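Local coordinates for protein HTH-type transcriptional regulator YgaV (Escherichia coli K12, PDB 3CUO) that regulates gene expression on a large scale in response to sulfide, acting as both a repressor and an activator of transcription, at residues A[43-48]-A[53-58]; A[61-64]-A[69-72]. All blocks are in the same frame, centred on the assembly; numbering follows the deposited sequence.

Contact 1 (A[43-48]-A[53-58])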
ATOM      1  N   GLU A  43       8.968  15.923 -17.134  1.00 41.71           N
ATOM      2  CA  GLU A  43       7.487  15.845 -17.240  1.00 42.95           C
ATOM      3  C   GLU A  43       6.887  15.480 -15.864  1.00 41.76           C
ATOM      4  O   GLU A  43       5.880  16.049 -15.410  1.00 43.60           O
ATOM      5  CB  GLU A  43       7.094  14.833 -18.325  1.00 42.35           C
ATOM      6  CG  GLU A  43       5.573  14.787 -18.551  1.00 43.98           C
ATOM      7  CD  GLU A  43       5.162  14.059 -19.858  1.00 46.09           C
ATOM      8  OE1 GLU A  43       6.046  13.517 -20.566  1.00 43.61           O
ATOM      9  OE2 GLU A  43       3.942  14.028 -20.153  1.00 48.96           O
ATOM     10  N   LEU A  44       7.552  14.592 -15.151  1.00 41.54           N
ATOM     11  CA  LEU A  44       7.025  14.099 -13.852  1.00 42.81           C
ATOM     12  C   LEU A  44       7.156  15.211 -12.808  1.00 43.89           C
ATOM     13  O   LEU A  44       6.283  15.441 -11.944  1.00 44.42           O
ATOM     14  CB  LEU A  44       7.764  12.825 -13.451  1.00 43.65           C
ATOM     15  CG  LEU A  44       7.567  11.558 -14.340  1.00 41.84           C
ATOM     16  CD1 LEU A  44       8.537  10.411 -14.130  1.00 43.12           C
ATOM     17  CD2 LEU A  44       6.152  11.029 -14.232  1.00 41.36           C
ATOM     18  N   THR A  45       8.245  15.964 -12.919  1.00 45.50           N
ATOM     19  CA  THR A  45       8.471  17.113 -12.066  1.00 45.40           C
ATOM     20  C   THR A  45       7.331  18.031 -12.240  1.00 46.72           C
ATOM     21  O   THR A  45       6.776  18.536 -11.287  1.00 45.86           O
ATOM     22  CB  THR A  45       9.838  17.841 -12.414  1.00 45.60           C
ATOM     23  OG1 THR A  45      10.895  16.978 -12.040  1.00 44.88           O
ATOM     24  CG2 THR A  45       9.957  19.178 -11.681  1.00 46.65           C
ATOM     25  N   ARG A  46       6.974  18.275 -13.485  1.00 50.26           N
ATOM     26  CA  ARG A  46       5.890  19.201 -13.737  1.00 51.49           C
ATOM     27  C   ARG A  46       4.545  18.766 -13.200  1.00 52.32           C
ATOM     28  O   ARG A  46       3.707  19.602 -12.964  1.00 55.08           O
ATOM     29  CB  ARG A  46       5.716  19.466 -15.235  1.00 51.78           C
ATOM     30  CG  ARG A  46       4.524  20.433 -15.422  1.00 52.05           C
ATOM     31  CD  ARG A  46       4.301  20.970 -16.778  1.00 53.12           C
ATOM     32  NE  ARG A  46       3.862  19.900 -17.665  1.00 54.73           N
ATOM     33  CZ  ARG A  46       4.660  19.322 -18.510  1.00 53.26           C
ATOM     34  NH1 ARG A  46       5.908  19.717 -18.513  1.00 61.45           N
ATOM     35  NH2 ARG A  46       4.257  18.344 -19.300  1.00 53.93           N
ATOM     36  N   ILE A  47       4.306  17.464 -13.034  1.00 52.58           N
ATOM     37  CA  ILE A  47       2.999  16.979 -12.605  1.00 52.66           C
ATOM     38  C   ILE A  47       2.913  16.686 -11.096  1.00 52.14           C
ATOM     39  O   ILE A  47       1.837  16.715 -10.543  1.00 52.94           O
ATOM     40  CB  ILE A  47       2.587  15.737 -13.429  1.00 53.15           C
ATOM     41  CG1 ILE A  47       2.510  16.048 -14.918  1.00 53.21           C
ATOM     42  CG2 ILE A  47       1.264  15.258 -12.999  1.00 56.89           C
ATOM     43  CD1 ILE A  47       2.643  14.744 -15.738  1.00 55.41           C
ATOM     44  N   THR A  48       4.039  16.427 -10.439  1.00 51.23           N
ATOM     45  CA  THR A  48       4.085  16.292  -8.991  1.00 49.93           C
ATOM     46  C   THR A  48       4.081  17.618  -8.260  1.00 50.42           C
ATOM     47  O   THR A  48       3.789  17.662  -7.056  1.00 51.36           O
ATOM     48  CB  THR A  48       5.348  15.607  -8.562  1.00 49.83           C
ATOM     49  OG1 THR A  48       6.513  16.372  -8.978  1.00 44.35           O
ATOM     50  CG2 THR A  48       5.384  14.208  -9.196  1.00 51.10           C
ATOM     51  N   SER A  53      15.031  17.953  -8.509  1.00 44.21           N
ATOM     52  CA  SER A  53      15.867  17.076  -7.724  1.00 44.02           C
ATOM     53  C   SER A  53      15.045  16.093  -6.879  1.00 42.38           C
ATOM     54  O   SER A  53      15.362  14.909  -6.858  1.00 41.51           O
ATOM     55  CB  SER A  53      16.901  17.897  -6.921  1.00 44.81           C
ATOM     56  OG  SER A  53      16.259  18.816  -6.010  1.00 47.18           O
ATOM     57  N   ALA A  54      13.969  16.559  -6.240  1.00 42.08           N
ATOM     58  CA  ALA A  54      13.106  15.760  -5.395  1.00 41.67           C
ATOM     59  C   ALA A  54      12.430  14.664  -6.218  1.00 42.24           C
ATOM     60  O   ALA A  54      12.349  13.541  -5.779  1.00 42.09           O
ATOM     61  CB  ALA A  54      12.025  16.656  -4.632  1.00 42.29           C
ATOM     62  N   THR A  55      12.000  14.984  -7.429  1.00 42.15           N
ATOM     63  CA  THR A  55      11.419  14.015  -8.338  1.00 42.36           C
ATOM     64  C   THR A  55      12.397  12.940  -8.668  1.00 41.66           C
ATOM     65  O   THR A  55      12.091  11.761  -8.589  1.00 42.28           O
ATOM     66  CB  THR A  55      10.923  14.737  -9.631  1.00 41.96           C
ATOM     67  OG1 THR A  55      10.085  15.806  -9.233  1.00 43.50           O
ATOM     68  CG2 THR A  55      10.085  13.770 -10.535  1.00 42.01           C
ATOM     69  N   SER A  56      13.616  13.332  -9.028  1.00 42.81           N
ATOM     70  CA  SER A  56      14.635  12.357  -9.391  1.00 43.45           C
ATOM     71  C   SER A  56      15.023  11.454  -8.227  1.00 42.88           C
ATOM     72  O   SER A  56      15.312  10.259  -8.427  1.00 41.65           O
ATOM     73  CB  SER A  56      15.861  13.072 -10.023  1.00 44.26           C
ATOM     74  OG  SER A  56      15.529  13.543 -11.330  1.00 45.79           O
ATOM     75  N   GLN A  57      14.989  11.986  -7.002  1.00 42.39           N
ATOM     76  CA  GLN A  57      15.249  11.149  -5.814  1.00 43.08           C
ATOM     77  C   GLN A  57      14.162  10.154  -5.592  1.00 41.22           C
ATOM     78  O   GLN A  57      14.471   9.049  -5.292  1.00 40.87           O
ATOM     79  CB  GLN A  57      15.408  11.950  -4.488  1.00 43.36           C
ATOM     80  CG  GLN A  57      16.851  12.244  -4.135  1.00 45.29           C
ATOM     81  CD  GLN A  57      16.990  13.457  -3.260  1.00 47.44           C
ATOM     82  OE1 GLN A  57      18.011  14.194  -3.307  1.00 55.51           O
ATOM     83  NE2 GLN A  57      15.951  13.721  -2.485  1.00 46.68           N
ATOM     84  N   HIS A  58      12.898  10.558  -5.683  1.00 39.75           N
ATOM     85  CA  HIS A  58      11.777   9.612  -5.597  1.00 39.86           C
ATOM     86  C   HIS A  58      11.968   8.528  -6.693  1.00 38.27           C
ATOM     87  O   HIS A  58      11.906   7.351  -6.426  1.00 39.92           O
ATOM     88  CB  HIS A  58      10.398  10.289  -5.772  1.00 40.15           C
ATOM     89  CG  HIS A  58       9.915  11.085  -4.568  1.00 41.49           C
ATOM     90  ND1 HIS A  58       9.392  10.501  -3.431  1.00 45.79           N
ATOM     91  CD2 HIS A  58       9.798  12.415  -4.378  1.00 41.81           C
ATOM     92  CE1 HIS A  58       9.003  11.434  -2.578  1.00 42.41           C
ATOM     93  NE2 HIS A  58       9.243  12.608  -3.130  1.00 39.74           N
TER

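Contact 2 (A[61-64]-A[69-72])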
ATOM      1  N   ARG A  61      14.813   6.061  -5.852  1.00 40.79           N
ATOM      2  CA  ARG A  61      14.390   5.181  -4.795  1.00 41.35           C
ATOM      3  C   ARG A  61      13.349   4.158  -5.268  1.00 39.80           C
ATOM      4  O   ARG A  61      13.451   3.012  -4.903  1.00 39.88           O
ATOM      5  CB  ARG A  61      13.859   5.978  -3.564  1.00 42.40           C
ATOM      6  CG  ARG A  61      14.801   7.141  -3.095  1.00 45.44           C
ATOM      7  CD  ARG A  61      14.285   7.726  -1.779  1.00 50.05           C
ATOM      8  NE  ARG A  61      14.681   9.115  -1.436  1.00 56.39           N
ATOM      9  CZ  ARG A  61      13.831  10.160  -1.290  1.00 58.58           C
ATOM     10  NH1 ARG A  61      12.516  10.066  -1.512  1.00 54.73           N
ATOM     11  NH2 ARG A  61      14.327  11.357  -0.965  1.00 61.14           N
ATOM     12  N   MET A  62      12.362   4.549  -6.064  1.00 38.29           N
ATOM     13  CA  MET A  62      11.398   3.576  -6.561  1.00 39.19           C
ATOM     14  C   MET A  62      12.037   2.530  -7.491  1.00 37.33           C
ATOM     15  O   MET A  62      11.629   1.386  -7.511  1.00 36.72           O
ATOM     16  CB  MET A  62      10.248   4.295  -7.263  1.00 39.30           C
ATOM     17  CG  MET A  62       9.277   4.960  -6.286  1.00 42.05           C
ATOM     18  SD  MET A  62       7.723   5.571  -6.998  1.00 45.76           S
ATOM     19  CE  MET A  62       8.558   7.011  -7.644  1.00 20.66           C
ATOM     20  N   ARG A  63      13.051   2.927  -8.239  1.00 37.54           N
ATOM     21  CA  ARG A  63      13.796   1.975  -9.123  1.00 38.36           C
ATOM     22  C   ARG A  63      14.514   0.956  -8.254  1.00 39.21           C
ATOM     23  O   ARG A  63      14.451  -0.237  -8.497  1.00 38.15           O
ATOM     24  CB  ARG A  63      14.794   2.730 -10.008  1.00 36.78           C
ATOM     25  CG  ARG A  63      15.472   1.804 -11.087  1.00 37.71           C
ATOM     26  CD  ARG A  63      16.476   2.531 -11.896  1.00 39.47           C
ATOM     27  NE  ARG A  63      17.405   3.286 -11.066  1.00 40.55           N
ATOM     28  CZ  ARG A  63      17.806   4.531 -11.296  1.00 41.34           C
ATOM     29  NH1 ARG A  63      17.385   5.206 -12.356  1.00 43.04           N
ATOM     30  NH2 ARG A  63      18.619   5.110 -10.438  1.00 41.50           N
ATOM     31  N   ASP A  64      15.224   1.464  -7.253  1.00 41.48           N
ATOM     32  CA  ASP A  64      15.876   0.625  -6.240  1.00 43.46           C
ATOM     33  C   ASP A  64      14.935  -0.308  -5.517  1.00 43.17           C
ATOM     34  O   ASP A  64      15.335  -1.362  -5.170  1.00 44.04           O
ATOM     35  CB  ASP A  64      16.526   1.443  -5.150  1.00 46.00           C
ATOM     36  CG  ASP A  64      17.773   2.103  -5.585  1.00 51.53           C
ATOM     37  OD1 ASP A  64      18.511   1.580  -6.465  1.00 63.09           O
ATOM     38  OD2 ASP A  64      18.033   3.170  -4.982  1.00 62.70           O
ATOM     39  N   ASP A  69      11.634   0.961 -13.885  1.00 36.90           N
ATOM     40  CA  ASP A  69      12.959   0.959 -14.401  1.00 36.58           C
ATOM     41  C   ASP A  69      13.240   2.151 -15.279  1.00 35.87           C
ATOM     42  O   ASP A  69      12.358   2.989 -15.490  1.00 36.89           O
ATOM     43  CB  ASP A  69      13.249  -0.356 -15.090  1.00 40.52           C
ATOM     44  CG  ASP A  69      12.480  -0.565 -16.360  1.00 42.65           C
ATOM     45  OD1 ASP A  69      11.562   0.186 -16.670  1.00 48.48           O
ATOM     46  OD2 ASP A  69      12.825  -1.563 -17.033  1.00 57.57           O
ATOM     47  N   SER A  70      14.486   2.253 -15.741  1.00 34.67           N
ATOM     48  CA  SER A  70      14.928   3.416 -16.445  1.00 34.97           C
ATOM     49  C   SER A  70      15.732   3.051 -17.690  1.00 34.77           C
ATOM     50  O   SER A  70      16.386   1.986 -17.786  1.00 33.89           O
ATOM     51  CB  SER A  70      15.657   4.386 -15.496  1.00 33.15           C
ATOM     52  OG  SER A  70      16.836   3.813 -14.981  1.00 32.94           O
ATOM     53  N   GLN A  71      15.652   3.939 -18.681  1.00 36.81           N
ATOM     54  CA  GLN A  71      16.457   3.837 -19.894  1.00 36.70           C
ATOM     55  C   GLN A  71      17.206   5.114 -20.105  1.00 37.15           C
ATOM     56  O   GLN A  71      16.582   6.171 -20.108  1.00 37.09           O
ATOM     57  CB  GLN A  71      15.565   3.544 -21.099  1.00 38.42           C
ATOM     58  CG  GLN A  71      14.608   2.341 -20.875  1.00 45.36           C
ATOM     59  CD  GLN A  71      15.090   0.990 -21.464  1.00 49.37           C
ATOM     60  OE1 GLN A  71      15.563   0.928 -22.622  1.00 58.77           O
ATOM     61  NE2 GLN A  71      14.914  -0.091 -20.701  1.00 54.46           N
ATOM     62  N   ARG A  72      18.516   5.031 -20.316  1.00 38.31           N
ATOM     63  CA  ARG A  72      19.412   6.175 -20.364  1.00 39.24           C
ATOM     64  C   ARG A  72      20.192   6.228 -21.685  1.00 39.18           C
ATOM     65  O   ARG A  72      20.710   5.222 -22.159  1.00 36.16           O
ATOM     66  CB  ARG A  72      20.483   6.173 -19.238  1.00 38.90           C
ATOM     67  CG  ARG A  72      21.002   7.597 -19.030  1.00 43.12           C
ATOM     68  CD  ARG A  72      22.434   7.809 -18.702  1.00 44.78           C
ATOM     69  NE  ARG A  72      22.691   7.269 -17.384  1.00 52.62           N
ATOM     70  CZ  ARG A  72      23.796   7.513 -16.690  1.00 56.11           C
ATOM     71  NH1 ARG A  72      24.735   8.326 -17.178  1.00 59.36           N
ATOM     72  NH2 ARG A  72      23.958   6.930 -15.511  1.00 56.29           N
TER

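Contact 1 (A[43-48]-A[53-58])
The hydroxyl oxygen T55 OG1 is hydrogen-bonded to the backbone carbonyl of S51, one turn back in its own helix, and faces T45 OG1 of the neighbouring helix at 3.1 Å. T48 OG1 lies farther off, 3.6 Å from T55 OG1. T45 OG1 is hydrogen-bonded to the carbonyl of A41, as T55 OG1 is to S51; each hydroxyl thus has a partner in its own helix. In T55, OG1 lies beside the backbone N (chi1 -52°), near the S51 carbonyl, and CG2 is anti to that N, pointing at segment 43-48. That methyl meets L44 CB at 3.8 Å, and T55 CG2 comes within 3.7 Å of T45 N, so it rests on the backbone of segment 43-48 as well as on a side chain. Here the contact joins the two helices of the predicted helix-turn-helix of this ArsR-family regulator, with 41-48 leading and 52-64 following, the latter probably being the recognition helix. Their axes approach to 9.1 Å at 107°, a nearly perpendicular crossing. T55 has the largest area covered by the other segment of any residue in the contact, and its hydroxyl and methyl both meet helix 41-48. T48 completes the polar side. The backbone N-H of L50, in the turn, reaches T48 OG1, while the hydroxyl's own proton has two acceptors near enough to take it: T48 OG1 lies 3.1 Å from L44 O and 3.2 Å from T45 O. L44 O already accepts from the backbone N of both I47 and T48 as the helix ends. L44 also packs on M32 and L33, and T48 on I29, all in helix 24-33.

Contact 2 (A[61-64]-A[69-72])
The guanidinium group of R63 is met by S70: the serine CB lies at its edge, in the plane, 3.7 Å from R63 NH1, while the serine hydroxyl approaches obliquely. R63 NH1 donates a hydrogen bond to S70 OG at 3.0 Å, and the oxygen stands 28° out of the guanidinium plane. The N-H...O angle of 138° marks the bond as bent. The arginine gets there by leaving helix 52-64 with CG anti to the backbone N and then folding at chi3 (49°), a kink that brings NH1 to the serine hydroxyl. The bend also lays the aliphatic part of the side chain against the strand, with R63 CD at 3.4 Å from S70 OG and R63 CG at 4.2 Å from D69 CA. Around this pair, Y79 of strand 77-81 and I68 of strand 68-72 also touch R63, and S70 packs on I77 and Y79. The residues alternate as a strand requires: S70 turns its CB toward the helix, whereas that of D69 points away, and D69 OD1 is hydrogen-bonded to S80 OG. Strands 68-72 and 77-81 form the β-hairpin wing of the winged-helix fold, so the contact fastens the C-terminal turn of the probable recognition helix to the first wing strand. Replacing R63 with an alanine would probably leave S70 OG without its helix-borne donor and uncover the D69 and S70 stretch now overlain by the arginine chain. Because the acceptor is a neutral hydroxyl, the bond pairs no charges; bent and tilted, it probably restrains the guanidinium only loosely, and R63 is likely to keep its positive charge at this partly exposed site.

Overall arrangement
From the N terminus, three helices precede the short strand 39-40, which leads directly into helix 41-48. Contact 1 then closes the turn between that helix and helix 52-64, tying together the two elements of the predicted helix-turn-helix. The chain runs on along helix 52-64, and contact 2 closes the next turn, linking the end of this helix to strand 68-72 and hence to the hairpin it makes with 77-81. The two loops follow one another in series, neither nesting nor crossing. With centres about 13 Å apart, they share helix 52-64, which is thus held near its start by one neighbour and at its end by the other.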